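Local coordinates for protein ethylbenzene dehydrogenase beta-subunit (Aromatoleum aromaticum, PDB 2IVF) that binds four iron-sulfur clusters as the beta-subunit of a multi-subunit dehydrogenase and probably passes electrons between them in ferredoxin fashion, at residues Thr48-Arg52 and Leu88-Asp94; Trp53-Tyr59 and Phe144-Met150; Lys62-Arg66 and Tyr196-Tyr200. All coordinates share one frame; numbering follows the deposited sequence.

Contact 1: Thr48-Arg52 and Leu88-Asp94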
loop_
_atom_site.group_PDB
_atom_site.type_symbol
_atom_site.label_atom_id
_atom_site.label_comp_id
_atom_site.label_asym_id
_atom_site.label_seq_id
_atom_site.Cartn_x
_atom_site.Cartn_y
_atom_site.Cartn_z
ATOM N N THR B 48 13.012 20.401 3.708
ATOM C CA THR B 48 13.298 19.222 2.837
ATOM C C THR B 48 12.040 18.375 2.548
ATOM O O THR B 48 12.092 17.393 1.817
ATOM C CB THR B 48 14.315 18.295 3.500
ATOM O OG1 THR B 48 13.720 17.693 4.668
ATOM C CG2 THR B 48 15.647 19.074 3.888
ATOM N N GLU B 49 10.915 18.772 3.135
ATOM C CA GLU B 49 9.722 17.934 3.140
ATOM C C GLU B 49 9.188 17.647 1.761
ATOM O O GLU B 49 8.659 16.575 1.520
ATOM C CB GLU B 49 8.621 18.609 3.972
ATOM C CG GLU B 49 8.976 18.822 5.413
ATOM C CD GLU B 49 9.316 20.257 5.751
ATOM O OE1 GLU B 49 9.903 20.974 4.894
ATOM O OE2 GLU B 49 8.982 20.652 6.886
ATOM N N HIS B 50 9.317 18.606 0.851
ATOM C CA HIS B 50 8.962 18.399 -0.536
ATOM C C HIS B 50 9.941 17.527 -1.324
ATOM O O HIS B 50 9.639 17.167 -2.431
ATOM C CB HIS B 50 8.883 19.727 -1.267
ATOM C CG HIS B 50 10.188 20.474 -1.335
ATOM N ND1 HIS B 50 10.740 21.099 -0.241
ATOM C CD2 HIS B 50 11.072 20.640 -2.352
ATOM C CE1 HIS B 50 11.888 21.666 -0.595
ATOM N NE2 HIS B 50 12.100 21.423 -1.876
ATOM N N MET B 51 11.140 17.290 -0.791
ATOM C CA MET B 51 12.166 16.623 -1.557
ATOM C C MET B 51 11.967 15.137 -1.513
ATOM O O MET B 51 11.909 14.537 -0.422
ATOM C CB MET B 51 13.527 16.931 -0.983
ATOM C CG MET B 51 13.854 18.402 -0.859
ATOM S SD MET B 51 15.490 18.593 -0.106
ATOM C CE MET B 51 15.682 20.390 -0.082
ATOM N N ARG B 52 11.879 14.538 -2.698
ATOM C CA ARG B 52 11.872 13.086 -2.861
ATOM C C ARG B 52 13.104 12.723 -3.625
ATOM O O ARG B 52 13.081 12.522 -4.845
ATOM C CB ARG B 52 10.591 12.611 -3.578
ATOM C CG ARG B 52 9.379 12.609 -2.688
ATOM C CD ARG B 52 8.690 13.971 -2.709
ATOM N NE ARG B 52 7.479 13.971 -1.884
ATOM C CZ ARG B 52 6.662 15.002 -1.797
ATOM N NH1 ARG B 52 6.943 16.118 -2.436
ATOM N NH2 ARG B 52 5.566 14.939 -1.062
ATOM N N LEU B 88 7.456 24.572 -6.010
ATOM C CA LEU B 88 7.120 23.673 -4.926
ATOM C C LEU B 88 6.126 22.619 -5.398
ATOM O O LEU B 88 6.252 21.418 -5.079
ATOM C CB LEU B 88 6.498 24.438 -3.760
ATOM C CG LEU B 88 6.059 23.614 -2.544
ATOM C CD1 LEU B 88 7.131 22.603 -2.211
ATOM C CD2 LEU B 88 5.729 24.529 -1.348
ATOM N N ILE B 89 5.130 23.082 -6.160
ATOM C CA ILE B 89 4.129 22.157 -6.706
ATOM C C ILE B 89 4.778 21.190 -7.670
ATOM O O ILE B 89 4.550 19.987 -7.555
ATOM C CB ILE B 89 2.918 22.880 -7.350
ATOM C CG1 ILE B 89 2.131 23.612 -6.263
ATOM C CG2 ILE B 89 1.938 21.900 -8.048
ATOM C CD1 ILE B 89 1.251 24.679 -6.830
ATOM N N ASP B 90 5.614 21.688 -8.582
ATOM C CA ASP B 90 6.339 20.804 -9.518
ATOM C C ASP B 90 7.089 19.723 -8.732
ATOM O O ASP B 90 7.205 18.572 -9.174
ATOM C CB ASP B 90 7.379 21.561 -10.352
ATOM C CG ASP B 90 6.793 22.487 -11.380
ATOM O OD1 ASP B 90 5.682 22.236 -11.877
ATOM O OD2 ASP B 90 7.490 23.478 -11.722
ATOM N N SER B 91 7.602 20.109 -7.552
ATOM C CA SER B 91 8.426 19.269 -6.736
ATOM C C SER B 91 7.612 18.400 -5.801
ATOM O O SER B 91 8.137 17.805 -4.862
ATOM C CB SER B 91 9.430 20.139 -5.967
ATOM O OG SER B 91 10.165 20.931 -6.895
ATOM N N GLY B 92 6.309 18.355 -6.034
ATOM C CA GLY B 92 5.445 17.410 -5.334
ATOM C C GLY B 92 4.684 18.002 -4.160
ATOM O O GLY B 92 3.875 17.311 -3.547
ATOM N N ASP B 93 4.975 19.264 -3.830
ATOM C CA ASP B 93 4.266 20.003 -2.793
ATOM C C ASP B 93 4.635 19.355 -1.468
ATOM O O ASP B 93 5.555 18.561 -1.409
ATOM C CB ASP B 93 2.749 19.955 -3.021
ATOM C CG ASP B 93 2.011 21.218 -2.509
ATOM O OD1 ASP B 93 2.170 21.576 -1.310
ATOM O OD2 ASP B 93 1.251 21.811 -3.310
ATOM N N ASP B 94 3.902 19.710 -0.416
ATOM C CA ASP B 94 4.108 19.152 0.921
ATOM C C ASP B 94 2.729 19.292 1.566
ATOM O O ASP B 94 2.454 20.211 2.368
ATOM C CB ASP B 94 5.196 19.913 1.669
ATOM C CG ASP B 94 5.350 19.467 3.121
ATOM O OD1 ASP B 94 5.040 18.313 3.435
ATOM O OD2 ASP B 94 5.798 20.303 3.934
HETATM O O HOH W 1 2.936 16.580 -0.979
#
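Arg-52 reaches from one loop into a second loop, spreading its guanidinium against the backbone of Ser-91 to Asp-93. The motif is a meeting of two type I beta turns, Thr-48 to Met-51 and Ile-89 to Gly-92, with no strand pairing between them. The tight part gathers around Arg-52 NH1, which lies 3.0 Å from Asp-93 O with an N-H...O angle of 153°. Two weaker bonds join it: Ser-91 O at 3.2 Å from NH1 across the contact, and His-50 O of its own loop. These last two oxygens are acceptors that approach each other closely, and the shared positive donor should ease their repulsion. Arginine suits the place because one flat group can serve several carbonyls, and a bend at chi2 (88°) turns its chain toward them. Gly-92 has a phi of 99° and no side chain, so its backbone carbon can come within 3.4 Å of NH1. Water 1 continues the network, accepting from Arg-52 NH2 and donating to Gly-92 O.

Next to this network, His-50 CB lies 3.5 Å from Leu-88 CD1, while Ser-91 CB meets the imidazole at its edge. Partly exposed Glu-49 marks the looser side: its CB is still close, 3.3 Å from Asp-94 OD2, but beyond it the chain leads away, and OE1 accepts from Gly-47 N. The two carboxylates keep 4.3 Å between Glu-49 OE1 and Asp-94 OD2, a like-charge pair that would probably raise the proton affinity of one or both. Asp-94 OD1 has a long, weak ion pair with Arg-866 of the alpha-subunit. Asp-93 starts away from the other loop; its OD2 bonds Ser-117 OG, and OD1 accepts from Lys-118 N and, through its anti lone pair, from Asp-94 N at 2.7 Å.

Contact 2: Trp53-Tyr59 and Phe144-Met150. With SF4 (iron/sulfur cluster), chain U; SF4 (iron/sulfur cluster), chain T.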
loop_
_atom_site.group_PDB
_atom_site.type_symbol
_atom_site.label_atom_id
_atom_site.label_comp_id
_atom_site.label_asym_id
_atom_site.label_seq_id
_atom_site.Cartn_x
_atom_site.Cartn_y
_atom_site.Cartn_z
ATOM N N TRP B 53 14.209 12.679 -2.896
ATOM C CA TRP B 53 15.511 12.389 -3.497
ATOM C C TRP B 53 15.418 11.051 -4.194
ATOM O O TRP B 53 15.908 10.912 -5.289
ATOM C CB TRP B 53 16.617 12.351 -2.477
ATOM C CG TRP B 53 16.909 13.612 -1.755
ATOM C CD1 TRP B 53 16.506 14.888 -2.068
ATOM C CD2 TRP B 53 17.784 13.738 -0.627
ATOM N NE1 TRP B 53 17.055 15.769 -1.203
ATOM C CE2 TRP B 53 17.856 15.104 -0.312
ATOM C CE3 TRP B 53 18.526 12.821 0.133
ATOM C CZ2 TRP B 53 18.585 15.576 0.762
ATOM C CZ3 TRP B 53 19.276 13.279 1.160
ATOM C CH2 TRP B 53 19.316 14.656 1.473
ATOM N N ASN B 54 14.755 10.075 -3.571
ATOM C CA ASN B 54 14.333 8.899 -4.264
ATOM C C ASN B 54 12.890 9.133 -4.601
ATOM O O ASN B 54 12.063 9.419 -3.712
ATOM C CB ASN B 54 14.436 7.625 -3.425
ATOM C CG ASN B 54 13.937 6.426 -4.190
ATOM O OD1 ASN B 54 14.724 5.641 -4.681
ATOM N ND2 ASN B 54 12.599 6.310 -4.349
ATOM N N ASN B 55 12.605 9.097 -5.895
ATOM C CA ASN B 55 11.252 9.322 -6.349
ATOM C C ASN B 55 10.786 8.197 -7.256
ATOM O O ASN B 55 11.578 7.604 -7.988
ATOM C CB ASN B 55 11.106 10.677 -7.049
ATOM C CG ASN B 55 12.136 10.909 -8.079
ATOM O OD1 ASN B 55 13.228 11.450 -7.773
ATOM N ND2 ASN B 55 11.821 10.583 -9.297
ATOM N N VAL B 56 9.502 7.913 -7.203
ATOM C CA VAL B 56 8.932 6.863 -8.062
ATOM C C VAL B 56 7.646 7.326 -8.665
ATOM O O VAL B 56 6.746 7.745 -7.956
ATOM C CB VAL B 56 8.674 5.540 -7.325
ATOM C CG1 VAL B 56 8.284 4.504 -8.327
ATOM C CG2 VAL B 56 9.873 5.069 -6.506
ATOM N N THR B 57 7.571 7.332 -9.995
ATOM C CA THR B 57 6.340 7.741 -10.641
ATOM C C THR B 57 5.987 6.775 -11.741
ATOM O O THR B 57 6.778 5.943 -12.141
ATOM C CB THR B 57 6.464 9.168 -11.238
ATOM O OG1 THR B 57 7.573 9.206 -12.142
ATOM C CG2 THR B 57 6.662 10.238 -10.099
ATOM N N THR B 58 4.792 6.936 -12.253
ATOM C CA THR B 58 4.283 6.034 -13.284
ATOM C C THR B 58 4.748 6.596 -14.635
ATOM O O THR B 58 4.803 7.821 -14.832
ATOM C CB THR B 58 2.750 5.872 -13.182
ATOM O OG1 THR B 58 2.419 5.303 -11.891
ATOM C CG2 THR B 58 2.153 4.980 -14.333
ATOM N N TYR B 59 5.174 5.718 -15.510
ATOM C CA TYR B 59 5.569 6.107 -16.865
ATOM C C TYR B 59 4.732 5.343 -17.895
ATOM O O TYR B 59 4.482 4.123 -17.683
ATOM C CB TYR B 59 7.082 5.895 -17.093
ATOM C CG TYR B 59 7.497 6.608 -18.351
ATOM C CD1 TYR B 59 7.972 7.911 -18.303
ATOM C CD2 TYR B 59 7.264 6.042 -19.590
ATOM C CE1 TYR B 59 8.271 8.608 -19.462
ATOM C CE2 TYR B 59 7.602 6.710 -20.750
ATOM C CZ TYR B 59 8.070 8.021 -20.668
ATOM O OH TYR B 59 8.383 8.715 -21.799
ATOM N N PHE B 144 2.069 0.902 -19.014
ATOM C CA PHE B 144 2.700 1.716 -18.007
ATOM C C PHE B 144 3.626 0.772 -17.246
ATOM O O PHE B 144 3.472 -0.452 -17.297
ATOM C CB PHE B 144 1.675 2.298 -17.028
ATOM C CG PHE B 144 1.039 1.257 -16.153
ATOM C CD1 PHE B 144 1.583 0.933 -14.939
ATOM C CD2 PHE B 144 -0.147 0.596 -16.553
ATOM C CE1 PHE B 144 1.014 -0.081 -14.142
ATOM C CE2 PHE B 144 -0.703 -0.373 -15.757
ATOM C CZ PHE B 144 -0.110 -0.716 -14.540
ATOM N N PHE B 145 4.577 1.380 -16.559
ATOM C CA PHE B 145 5.489 0.724 -15.639
ATOM C C PHE B 145 5.889 1.810 -14.647
ATOM O O PHE B 145 5.534 2.977 -14.854
ATOM C CB PHE B 145 6.707 0.134 -16.369
ATOM C CG PHE B 145 7.474 1.098 -17.181
ATOM C CD1 PHE B 145 7.156 1.300 -18.517
ATOM C CD2 PHE B 145 8.531 1.827 -16.640
ATOM C CE1 PHE B 145 7.863 2.169 -19.300
ATOM C CE2 PHE B 145 9.230 2.724 -17.411
ATOM C CZ PHE B 145 8.907 2.885 -18.770
ATOM N N TYR B 146 6.626 1.441 -13.593
ATOM C CA TYR B 146 7.000 2.368 -12.555
ATOM C C TYR B 146 8.455 2.725 -12.681
ATOM O O TYR B 146 9.300 1.858 -13.004
ATOM C CB TYR B 146 6.666 1.786 -11.198
ATOM C CG TYR B 146 5.201 1.455 -11.064
ATOM C CD1 TYR B 146 4.265 2.477 -10.956
ATOM C CD2 TYR B 146 4.754 0.137 -11.014
ATOM C CE1 TYR B 146 2.912 2.197 -10.852
ATOM C CE2 TYR B 146 3.364 -0.169 -10.859
ATOM C CZ TYR B 146 2.470 0.882 -10.771
ATOM O OH TYR B 146 1.131 0.605 -10.628
ATOM N N LEU B 147 8.768 4.005 -12.472
ATOM C CA LEU B 147 10.093 4.494 -12.769
ATOM C C LEU B 147 10.691 5.206 -11.557
ATOM O O LEU B 147 10.314 6.346 -11.233
ATOM C CB LEU B 147 10.025 5.436 -13.965
ATOM C CG LEU B 147 11.380 6.051 -14.394
ATOM C CD1 LEU B 147 12.386 4.938 -14.728
ATOM C CD2 LEU B 147 11.220 7.046 -15.596
ATOM N N ALA B 148 11.586 4.480 -10.886
ATOM C CA ALA B 148 12.347 4.962 -9.751
ATOM C C ALA B 148 13.540 5.730 -10.215
ATOM O O ALA B 148 14.242 5.337 -11.171
ATOM C CB ALA B 148 12.778 3.792 -8.807
ATOM N N ARG B 149 13.782 6.842 -9.537
ATOM C CA ARG B 149 14.847 7.722 -9.901
ATOM C C ARG B 149 15.464 8.347 -8.660
ATOM O O ARG B 149 14.779 8.583 -7.663
ATOM C CB ARG B 149 14.344 8.825 -10.827
ATOM C CG ARG B 149 13.875 8.337 -12.206
ATOM C CD ARG B 149 13.233 9.430 -12.982
ATOM N NE ARG B 149 14.251 10.453 -13.097
ATOM C CZ ARG B 149 14.093 11.743 -12.864
ATOM N NH1 ARG B 149 12.928 12.249 -12.549
ATOM N NH2 ARG B 149 15.145 12.547 -12.948
ATOM N N MET B 150 16.742 8.645 -8.760
ATOM C CA MET B 150 17.445 9.407 -7.745
ATOM C C MET B 150 18.467 10.250 -8.492
ATOM O O MET B 150 18.461 10.287 -9.730
ATOM C CB MET B 150 18.190 8.479 -6.759
ATOM C CG MET B 150 17.427 7.324 -6.218
ATOM S SD MET B 150 17.473 5.812 -7.216
ATOM C CE MET B 150 19.134 5.227 -6.766
HETATM FE FE1 SF4 U . 20.050 8.866 -2.340
HETATM FE FE2 SF4 U . 18.046 8.857 -0.641
HETATM FE FE3 SF4 U . 18.612 6.632 -2.040
HETATM FE FE4 SF4 U . 20.270 7.351 -0.046
HETATM S S1 SF4 U . 18.087 6.683 0.176
HETATM S S2 SF4 U . 20.910 6.768 -2.152
HETATM S S3 SF4 U . 20.150 9.674 -0.169
HETATM S S4 SF4 U . 17.850 8.685 -2.871
HETATM FE FE1 SF4 T . 10.053 -0.134 -7.193
HETATM FE FE2 SF4 T . 10.978 1.419 -5.132
HETATM FE FE3 SF4 T . 11.533 -1.209 -5.273
HETATM FE FE4 SF4 T . 9.005 -0.501 -4.632
HETATM S S1 SF4 T . 10.851 -0.074 -3.411
HETATM S S2 SF4 T . 9.658 -2.124 -6.111
HETATM S S3 SF4 T . 8.833 1.359 -5.947
HETATM S S4 SF4 T . 12.211 0.426 -6.766
HETATM O O HOH W 2 10.239 9.132 -11.019
#
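Leu-147 O is gripped from two sources: Thr-57 N, 3.2 Å away and 46° above the carbonyl plane, and water 2, which donates to it and also bonds Thr-57 OG1. This off-axis bond belongs to an antiparallel strand pair whose hydrogen-bonded pairs are Asn-55 with Arg-149, Thr-57 with Leu-147 and Tyr-59 with Phe-145. The last is joined by a nearly straight bond of 2.8 Å from Tyr-59 N to Phe-145 O.

On the face carrying the side chains of these six residues, Phe-145, with chi1 at 56°, turns its ring so that Tyr-59 CB makes a CH-pi contact over it, 4.1 Å from the centroid. The opposite face carries Val-56 and Ala-148, compact and apolar, whose CG2 and CB meet at 3.9 Å and back onto the chain T iron/sulfur cluster. Beyond the strands, Asn-54 and Met-150 lie side by side, and Met-150 CG comes 3.6 Å from S4 of the chain U cluster, beside which Trp-53 presents its ring edge.

Strand 141-149 is the middle of a three-stranded sheet, flanked by 55-59 and 136-138; helix 295-302 covers Tyr-59 and Phe-145, helix 33-42 packs on Trp-53 and Val-56, and strand 270-273 abuts Leu-147.

Contact 3: Lys62-Arg66 and Tyr196-Tyr200; sequences KGYPR and YKAIY. With SF4 (iron/sulfur cluster), chain S.
Tyr-64 and Pro-65, joined by a cis peptide bond, lean on Lys-197 and Tyr-200 where the cluster-binding chain enters the two-stranded hairpin 199-202/207-210 of the ferredoxin-like dicluster domain. The aromatic part is a rim-to-rim meeting of tyrosines. Tyr-64 carries its ring anti to the backbone N (chi1 178°) and brings CE2 to 3.6 Å from Tyr-200 CE1, with the planes 29° apart. The hydroxyl oxygen of Tyr-200 sits at the edge of the Tyr-64 ring, 3.4 Å from CE2.

The apolar part belongs to the proline, whose ring lies across Lys-197 at about a right angle, Pro-65 CD 3.4 Å from Lys-197 O and 3.6 Å from Lys-197 CB; its CG lies 4.3 Å from Tyr-200 CE1. No hydrogen bond crosses between the segments. Tyr-64 OH is bonded to Ser-91 O and Arg-52 N, while Lys-197, bent at chi2 and chi4, carries NZ back to Cys-194 O and Glu-192 O.

The remaining contacts are with the iron/sulfur cluster. Tyr-196, Ala-198 and Ile-199 line its pocket with carbon; Ile-199 CG1 comes closest, 3.2 Å from cluster atom S3, and Tyr-196 CD2 lies 3.6 Å from S2.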
loop_
_atom_site.group_PDB
_atom_site.type_symbol
_atom_site.label_atom_id
_atom_site.label_comp_id
_atom_site.label_asym_id
_atom_site.label_seq_id
_atom_site.Cartn_x
_atom_site.Cartn_y
_atom_site.Cartn_z
ATOM N N LYS B 62 4.196 12.594 -16.099
ATOM C CA LYS B 62 4.910 13.882 -16.066
ATOM C C LYS B 62 6.245 13.766 -15.300
ATOM O O LYS B 62 7.109 14.628 -15.423
ATOM C CB LYS B 62 4.028 14.977 -15.486
ATOM C CG LYS B 62 2.832 15.312 -16.397
ATOM C CD LYS B 62 2.050 16.461 -15.901
ATOM C CE LYS B 62 0.754 16.667 -16.686
ATOM N NZ LYS B 62 0.140 17.889 -16.091
ATOM N N GLY B 63 6.416 12.665 -14.570
ATOM C CA GLY B 63 7.614 12.415 -13.821
ATOM C C GLY B 63 7.720 13.318 -12.612
ATOM O O GLY B 63 6.728 13.878 -12.117
ATOM N N TYR B 64 8.938 13.411 -12.110
ATOM C CA TYR B 64 9.212 14.104 -10.884
ATOM C C TYR B 64 10.569 14.772 -10.980
ATOM O O TYR B 64 11.511 14.118 -11.317
ATOM C CB TYR B 64 9.228 13.156 -9.695
ATOM C CG TYR B 64 9.572 13.904 -8.417
ATOM C CD1 TYR B 64 8.620 14.611 -7.745
ATOM C CD2 TYR B 64 10.874 14.000 -7.973
ATOM C CE1 TYR B 64 8.904 15.307 -6.609
ATOM C CE2 TYR B 64 11.180 14.695 -6.833
ATOM C CZ TYR B 64 10.200 15.366 -6.149
ATOM O OH TYR B 64 10.535 16.089 -5.011
ATOM N N PRO B 65 10.665 16.076 -10.717
ATOM C CA PRO B 65 9.547 16.973 -10.589
ATOM C C PRO B 65 8.736 16.958 -11.869
ATOM O O PRO B 65 9.214 16.481 -12.911
ATOM C CB PRO B 65 10.193 18.342 -10.400
ATOM C CG PRO B 65 11.555 18.048 -9.922
ATOM C CD PRO B 65 11.956 16.748 -10.482
ATOM N N ARG B 66 7.520 17.461 -11.761
ATOM C CA ARG B 66 6.622 17.618 -12.883
ATOM C C ARG B 66 7.307 18.210 -14.117
ATOM O O ARG B 66 7.886 19.283 -14.066
ATOM C CB ARG B 66 5.470 18.518 -12.486
ATOM C CG ARG B 66 4.371 18.613 -13.548
ATOM C CD ARG B 66 3.158 19.339 -13.039
ATOM N NE ARG B 66 3.424 20.652 -12.467
ATOM C CZ ARG B 66 2.478 21.507 -12.075
ATOM N NH1 ARG B 66 1.172 21.221 -12.224
ATOM N NH2 ARG B 66 2.829 22.686 -11.583
ATOM N N TYR B 196 18.033 16.353 -14.916
ATOM C CA TYR B 196 17.139 15.424 -14.190
ATOM C C TYR B 196 16.311 16.075 -13.078
ATOM O O TYR B 196 15.463 15.411 -12.407
ATOM C CB TYR B 196 17.992 14.319 -13.599
ATOM C CG TYR B 196 18.705 13.534 -14.642
ATOM C CD1 TYR B 196 18.092 12.453 -15.283
ATOM C CD2 TYR B 196 19.995 13.845 -14.975
ATOM C CE1 TYR B 196 18.758 11.746 -16.313
ATOM C CE2 TYR B 196 20.692 13.132 -15.973
ATOM C CZ TYR B 196 20.072 12.070 -16.632
ATOM O OH TYR B 196 20.816 11.419 -17.605
ATOM N N LYS B 197 16.614 17.341 -12.817
ATOM C CA LYS B 197 16.069 18.092 -11.678
ATOM C C LYS B 197 16.177 17.317 -10.383
ATOM O O LYS B 197 15.198 17.177 -9.639
ATOM C CB LYS B 197 14.642 18.572 -11.977
ATOM C CG LYS B 197 14.593 19.551 -13.165
ATOM C CD LYS B 197 15.304 20.866 -12.807
ATOM C CE LYS B 197 15.527 21.829 -13.959
ATOM N NZ LYS B 197 16.520 21.410 -14.989
ATOM N N ALA B 198 17.384 16.775 -10.170
ATOM C CA ALA B 198 17.714 15.937 -9.014
ATOM C C ALA B 198 18.419 16.746 -7.897
ATOM O O ALA B 198 19.003 16.187 -6.968
ATOM C CB ALA B 198 18.568 14.750 -9.455
ATOM N N ILE B 199 18.390 18.069 -7.992
ATOM C CA ILE B 199 18.817 18.932 -6.897
ATOM C C ILE B 199 17.623 19.798 -6.567
ATOM O O ILE B 199 16.910 20.250 -7.481
ATOM C CB ILE B 199 19.997 19.860 -7.272
ATOM C CG1 ILE B 199 21.174 19.099 -7.842
ATOM C CG2 ILE B 199 20.457 20.655 -6.062
ATOM C CD1 ILE B 199 22.529 19.941 -7.897
ATOM N N TYR B 200 17.428 20.045 -5.265
ATOM C CA TYR B 200 16.210 20.604 -4.710
ATOM C C TYR B 200 16.524 21.729 -3.723
ATOM O O TYR B 200 17.298 21.551 -2.796
ATOM C CB TYR B 200 15.400 19.534 -3.950
ATOM C CG TYR B 200 15.134 18.294 -4.755
ATOM C CD1 TYR B 200 13.997 18.195 -5.533
ATOM C CD2 TYR B 200 16.072 17.274 -4.818
ATOM C CE1 TYR B 200 13.785 17.069 -6.353
ATOM C CE2 TYR B 200 15.868 16.153 -5.623
ATOM C CZ TYR B 200 14.731 16.045 -6.375
ATOM O OH TYR B 200 14.514 14.936 -7.172
HETATM FE FE1 SF4 S . 21.763 16.104 -11.689
HETATM FE FE2 SF4 S . 24.175 16.622 -10.775
HETATM FE FE3 SF4 S . 23.759 14.442 -12.389
HETATM FE FE4 SF4 S . 22.772 14.425 -9.830
HETATM S S1 SF4 S . 24.995 14.488 -10.467
HETATM S S2 SF4 S . 21.655 13.840 -11.763
HETATM S S3 SF4 S . 22.284 16.618 -9.537
HETATM S S4 SF4 S . 23.575 16.657 -12.999
#

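In the fold
The first segments, 48-52, 53-59 and 62-66, follow one another along the chain, and their partners 88-94, 144-150 and 196-200 come later in the same order, so the contacts interleave. Contact 3 lies about 10 Å, centre to centre, from each of the others, themselves about 15 Å apart. A salt bridge from Arg-66 NE to Asp-90 OD1 ties it to contact 1, and a probable hydrogen bond from Arg-149 NH2 to Tyr-196 O to contact 2. Contact 2 pairs the outer strand 55-59 with the middle strand 141-149 between two clusters, contact 3 backs a third, and contact 1 joins two buried loops where the alpha-subunit and another protein chain come near, so loops and cluster-bearing core connect.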